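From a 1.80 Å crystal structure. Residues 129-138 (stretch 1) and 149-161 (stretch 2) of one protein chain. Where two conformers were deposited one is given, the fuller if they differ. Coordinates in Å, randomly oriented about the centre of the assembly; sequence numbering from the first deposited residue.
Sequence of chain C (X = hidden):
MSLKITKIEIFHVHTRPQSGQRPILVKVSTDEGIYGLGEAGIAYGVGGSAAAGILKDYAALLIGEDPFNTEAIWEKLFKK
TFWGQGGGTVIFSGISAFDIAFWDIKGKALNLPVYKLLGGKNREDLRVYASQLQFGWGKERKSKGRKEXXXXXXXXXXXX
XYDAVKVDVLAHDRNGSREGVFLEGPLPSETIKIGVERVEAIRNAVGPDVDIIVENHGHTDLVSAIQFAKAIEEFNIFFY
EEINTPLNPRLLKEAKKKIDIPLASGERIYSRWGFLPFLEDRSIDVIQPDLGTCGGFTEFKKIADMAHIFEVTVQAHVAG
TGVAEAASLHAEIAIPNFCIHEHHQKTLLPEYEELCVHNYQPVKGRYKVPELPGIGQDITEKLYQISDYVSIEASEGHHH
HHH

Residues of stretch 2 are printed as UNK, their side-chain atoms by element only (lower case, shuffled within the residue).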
# COMPACT_ATOMS: atom_id res chain seq x y z
N TYR C 129 -31.75 -23.22 -4.37
CA TYR C 129 -32.63 -22.31 -3.66
C TYR C 129 -33.77 -21.77 -4.51
O TYR C 129 -33.63 -21.61 -5.73
CB TYR C 129 -31.84 -21.17 -2.95
CG TYR C 129 -31.23 -20.07 -3.81
CD1 TYR C 129 -31.98 -18.98 -4.27
CD2 TYR C 129 -29.86 -20.07 -4.09
CE1 TYR C 129 -31.41 -17.97 -5.04
CE2 TYR C 129 -29.28 -19.05 -4.84
CZ TYR C 129 -30.04 -18.00 -5.29
OH TYR C 129 -29.44 -17.00 -6.02
N ALA C 130 -34.90 -21.51 -3.86
CA ALA C 130 -36.05 -20.91 -4.50
C ALA C 130 -35.88 -19.39 -4.55
O ALA C 130 -35.85 -18.75 -3.50
CB ALA C 130 -37.32 -21.28 -3.72
N SER C 131 -35.83 -18.84 -5.76
CA SER C 131 -35.36 -17.48 -5.97
C SER C 131 -36.45 -16.46 -6.27
O SER C 131 -37.29 -16.69 -7.16
CB SER C 131 -34.33 -17.44 -7.10
OG SER C 131 -33.74 -16.15 -7.17
N GLN C 132 -36.37 -15.33 -5.57
CA GLN C 132 -37.18 -14.12 -5.80
C GLN C 132 -38.62 -14.33 -5.29
O GLN C 132 -39.58 -14.20 -6.05
CB GLN C 132 -37.14 -13.63 -7.26
CG GLN C 132 -35.73 -13.53 -7.90
CD GLN C 132 -34.83 -12.45 -7.30
OE1 GLN C 132 -35.22 -11.72 -6.39
NE2 GLN C 132 -33.60 -12.35 -7.82
N LEU C 133 -38.72 -14.68 -4.01
CA LEU C 133 -40.01 -14.96 -3.36
C LEU C 133 -40.95 -13.77 -3.38
O LEU C 133 -42.18 -13.93 -3.35
CB LEU C 133 -39.82 -15.37 -1.90
CG LEU C 133 -39.03 -16.61 -1.48
CD1 LEU C 133 -38.99 -16.66 0.04
CD2 LEU C 133 -39.60 -17.88 -2.07
N GLN C 134 -40.39 -12.56 -3.42
CA GLN C 134 -41.19 -11.34 -3.44
C GLN C 134 -42.08 -11.19 -4.69
O GLN C 134 -42.96 -10.32 -4.72
CB GLN C 134 -40.29 -10.10 -3.22
CG GLN C 134 -39.49 -9.66 -4.44
CD GLN C 134 -38.21 -10.46 -4.67
OE1 GLN C 134 -37.86 -11.35 -3.89
NE2 GLN C 134 -37.50 -10.13 -5.75
N PHE C 135 -41.86 -12.03 -5.70
CA PHE C 135 -42.70 -12.04 -6.91
C PHE C 135 -43.68 -13.21 -6.95
O PHE C 135 -44.36 -13.44 -7.95
CB PHE C 135 -41.83 -12.06 -8.18
CG PHE C 135 -41.03 -10.82 -8.39
CD1 PHE C 135 -41.62 -9.56 -8.25
CD2 PHE C 135 -39.68 -10.89 -8.72
CE1 PHE C 135 -40.87 -8.41 -8.45
CE2 PHE C 135 -38.93 -9.74 -8.91
CZ PHE C 135 -39.53 -8.50 -8.77
N GLY C 136 -43.73 -13.96 -5.85
CA GLY C 136 -44.56 -15.15 -5.76
C GLY C 136 -43.82 -16.43 -6.15
O GLY C 136 -43.12 -16.47 -7.17
N TRP C 137 -43.99 -17.46 -5.33
CA TRP C 137 -43.61 -18.82 -5.70
C TRP C 137 -44.85 -19.63 -6.09
O TRP C 137 -45.30 -20.48 -5.33
CB TRP C 137 -42.86 -19.48 -4.54
CG TRP C 137 -42.07 -20.69 -4.96
CD1 TRP C 137 -42.38 -21.99 -4.73
CD2 TRP C 137 -40.85 -20.69 -5.72
NE1 TRP C 137 -41.43 -22.81 -5.28
CE2 TRP C 137 -40.48 -22.04 -5.90
CE3 TRP C 137 -40.03 -19.69 -6.26
CZ2 TRP C 137 -39.33 -22.42 -6.60
CZ3 TRP C 137 -38.89 -20.06 -6.95
CH2 TRP C 137 -38.55 -21.41 -7.11
N GLY C 138 -45.41 -19.41 -7.29
CA GLY C 138 -44.78 -19.81 -8.53
C GLY C 138 -45.33 -19.24 -9.83
O GLY C 138 -44.66 -18.45 -10.49
N UNK C 149 -47.18 -12.37 3.53
CA UNK C 149 -47.05 -12.88 2.18
C UNK C 149 -45.63 -13.40 1.92
O UNK C 149 -45.45 -14.38 1.20
c UNK C 149 -47.43 -11.82 1.15
o UNK C 149 -48.45 -9.11 0.26
c UNK C 149 -48.76 -11.14 1.46
o UNK C 149 -50.15 -10.37 -0.30
c UNK C 149 -49.15 -10.13 0.40
N UNK C 150 -44.64 -12.74 2.51
CA UNK C 150 -43.26 -13.19 2.45
C UNK C 150 -43.07 -14.53 3.17
O UNK C 150 -42.50 -15.47 2.60
c UNK C 150 -42.31 -12.09 2.99
o UNK C 150 -41.82 -7.74 -0.63
c UNK C 150 -40.91 -9.72 0.34
c UNK C 150 -43.18 -9.97 1.90
c UNK C 150 -41.92 -8.79 0.25
c UNK C 150 -43.07 -8.91 1.02
c UNK C 150 -41.03 -10.78 1.24
c UNK C 150 -42.17 -10.93 2.03
N UNK C 151 -43.57 -14.64 4.40
CA UNK C 151 -43.58 -15.92 5.11
C UNK C 151 -44.31 -17.03 4.33
O UNK C 151 -43.80 -18.15 4.24
c UNK C 151 -44.16 -15.76 6.51
N UNK C 152 -45.46 -16.70 3.74
CA UNK C 152 -46.29 -17.64 2.97
C UNK C 152 -45.56 -18.21 1.75
O UNK C 152 -45.60 -19.41 1.50
c UNK C 152 -48.75 -16.95 3.43
c UNK C 152 -49.84 -15.94 3.02
o UNK C 152 -50.01 -15.69 1.80
o UNK C 152 -50.53 -15.40 3.92
c UNK C 152 -47.58 -16.96 2.47
N UNK C 153 -44.91 -17.33 0.98
CA UNK C 153 -44.16 -17.74 -0.20
C UNK C 153 -42.98 -18.64 0.18
O UNK C 153 -42.72 -19.64 -0.50
c UNK C 153 -45.96 -16.44 -2.16
c UNK C 153 -43.67 -16.54 -1.03
c UNK C 153 -44.76 -15.66 -1.65
o UNK C 153 -45.82 -17.09 -3.21
o UNK C 153 -47.03 -16.40 -1.50
N UNK C 154 -42.30 -18.29 1.28
CA UNK C 154 -41.21 -19.10 1.81
C UNK C 154 -41.69 -20.50 2.17
O UNK C 154 -41.05 -21.49 1.83
c UNK C 154 -40.59 -18.43 3.02
N UNK C 155 -42.83 -20.58 2.86
CA UNK C 155 -43.42 -21.87 3.22
C UNK C 155 -43.83 -22.74 2.03
O UNK C 155 -43.67 -23.96 2.10
c UNK C 155 -45.47 -20.92 6.42
c UNK C 155 -43.37 -22.29 6.33
c UNK C 155 -44.21 -21.24 5.61
c UNK C 155 -44.58 -21.69 4.20
N UNK C 156 -44.34 -22.11 0.97
CA UNK C 156 -44.62 -22.80 -0.30
C UNK C 156 -43.37 -23.45 -0.88
O UNK C 156 -43.41 -24.59 -1.34
c UNK C 156 -45.22 -21.84 -1.33
c UNK C 156 -46.64 -21.38 -1.02
n UNK C 156 -48.85 -18.62 -2.47
c UNK C 156 -48.51 -19.83 -1.68
c UNK C 156 -47.14 -20.39 -2.06
N UNK C 157 -42.26 -22.71 -0.85
CA UNK C 157 -40.99 -23.25 -1.31
C UNK C 157 -40.54 -24.43 -0.45
O UNK C 157 -40.17 -25.48 -0.97
c UNK C 157 -39.92 -22.16 -1.33
N UNK C 158 -40.57 -24.24 0.87
CA UNK C 158 -40.19 -25.29 1.83
C UNK C 158 -41.04 -26.56 1.64
O UNK C 158 -40.52 -27.68 1.69
c UNK C 158 -40.29 -24.78 3.30
c UNK C 158 -40.22 -25.94 4.29
c UNK C 158 -39.18 -23.78 3.58
N UNK C 159 -42.33 -26.38 1.40
CA UNK C 159 -43.25 -27.51 1.19
C UNK C 159 -42.88 -28.33 -0.05
O UNK C 159 -43.14 -29.54 -0.10
c UNK C 159 -44.69 -27.01 1.10
N UNK C 160 -42.27 -27.67 -1.04
CA UNK C 160 -41.70 -28.35 -2.21
C UNK C 160 -40.33 -29.01 -2.00
O UNK C 160 -39.81 -29.67 -2.89
c UNK C 160 -43.07 -26.98 -3.89
c UNK C 160 -41.68 -27.42 -3.43
o UNK C 160 -41.96 -25.71 -5.62
o UNK C 160 -44.15 -25.74 -5.62
c UNK C 160 -43.05 -26.08 -5.13
N UNK C 161 -39.74 -28.83 -0.82
CA UNK C 161 -38.47 -29.49 -0.49
C UNK C 161 -37.21 -28.62 -0.56
O UNK C 161 -36.10 -29.11 -0.36

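Position 149 carries three carbons in a row, the third holding two oxygens, and touches nothing on stretch 1: Glu149. At 150 one carbon leads to a six-carbon ring bearing an oxygen; the CA-to-CB bond points sideways, yet the ring comes nearer, one of its carbons lying 3.6 Å from Gln134 CB. This is Tyr150, and the ring carbon is CE1. Position 151 has a single carbon pointing away, Ala151. Position 152 repeats the three carbons and two oxygens, out of reach: Glu152.

At 153 the same three carbons and two oxygens appear, but buried and directed toward stretch 1. One oxygen lies 2.8 Å from Trp137 N and another atom of the chain packs on the Leu133 carbonyl. This is Glu153; its OE2 accepts the hydrogen bond from Trp137 N, and its CG sits 3.5 Å from Leu133 O. Gly136 CA is 3.4 Å from the same Glu153 OE2, and at the backbone angles of Gly136 a CB would be jammed against the carbonyl O of Phe135, which by itself calls for glycine.

Position 154 has one carbon; the CA-to-CB bond points away overall, but this carbon still meets Leu133 CD1 at 3.8 Å. It is Ala154. Position 155, four carbons forked at the second, is Leu155, exposed and out of reach. Position 156 shows four carbons in a row ending in nitrogen, one of the carbons 3.8 Å from Trp137 O: Lys156, the carbon being CD. Its NZ forms a salt bridge with Glu153 OE1 at 3.0 Å, so the buried carboxylate is engaged by both a backbone NH and a lysine.

Position 157 is a lone carbon, 3.6 Å from Ala130 CB, 4.4 Å from Leu133 CD2, and over one face of the Trp137 ring: Ala157. Position 158, one carbon carrying two more, points away: Val158. Position 159, one carbon, is Ala159, without contact. At 160 three carbons end in two oxygens, one of them 3.0 Å from Trp137 NE1, near the plane of the indole at its edge; this is Glu160, and OE1 is the acceptor. Position 161 has no side-chain atoms: Gly161, whose positive phi accompanies a Schellman motif closing the helix.

The contact works by spacing. Positions 150, 153, 157 and 160 recur every three or four residues along the contact, with 154 and 156 adding contacts beside them. Small alanines let Ala130 and Leu133 pack close to the helix, and Trp137 is held at two points, its backbone N by Glu153 and its indole NE1 by Glu160, with Ala157, between them in sequence, against the ring. Polar bonds fix the tryptophan while apolar contacts fill the space beside it.

Stretch 2, residues 149-161: EYAEEALKAVAEG
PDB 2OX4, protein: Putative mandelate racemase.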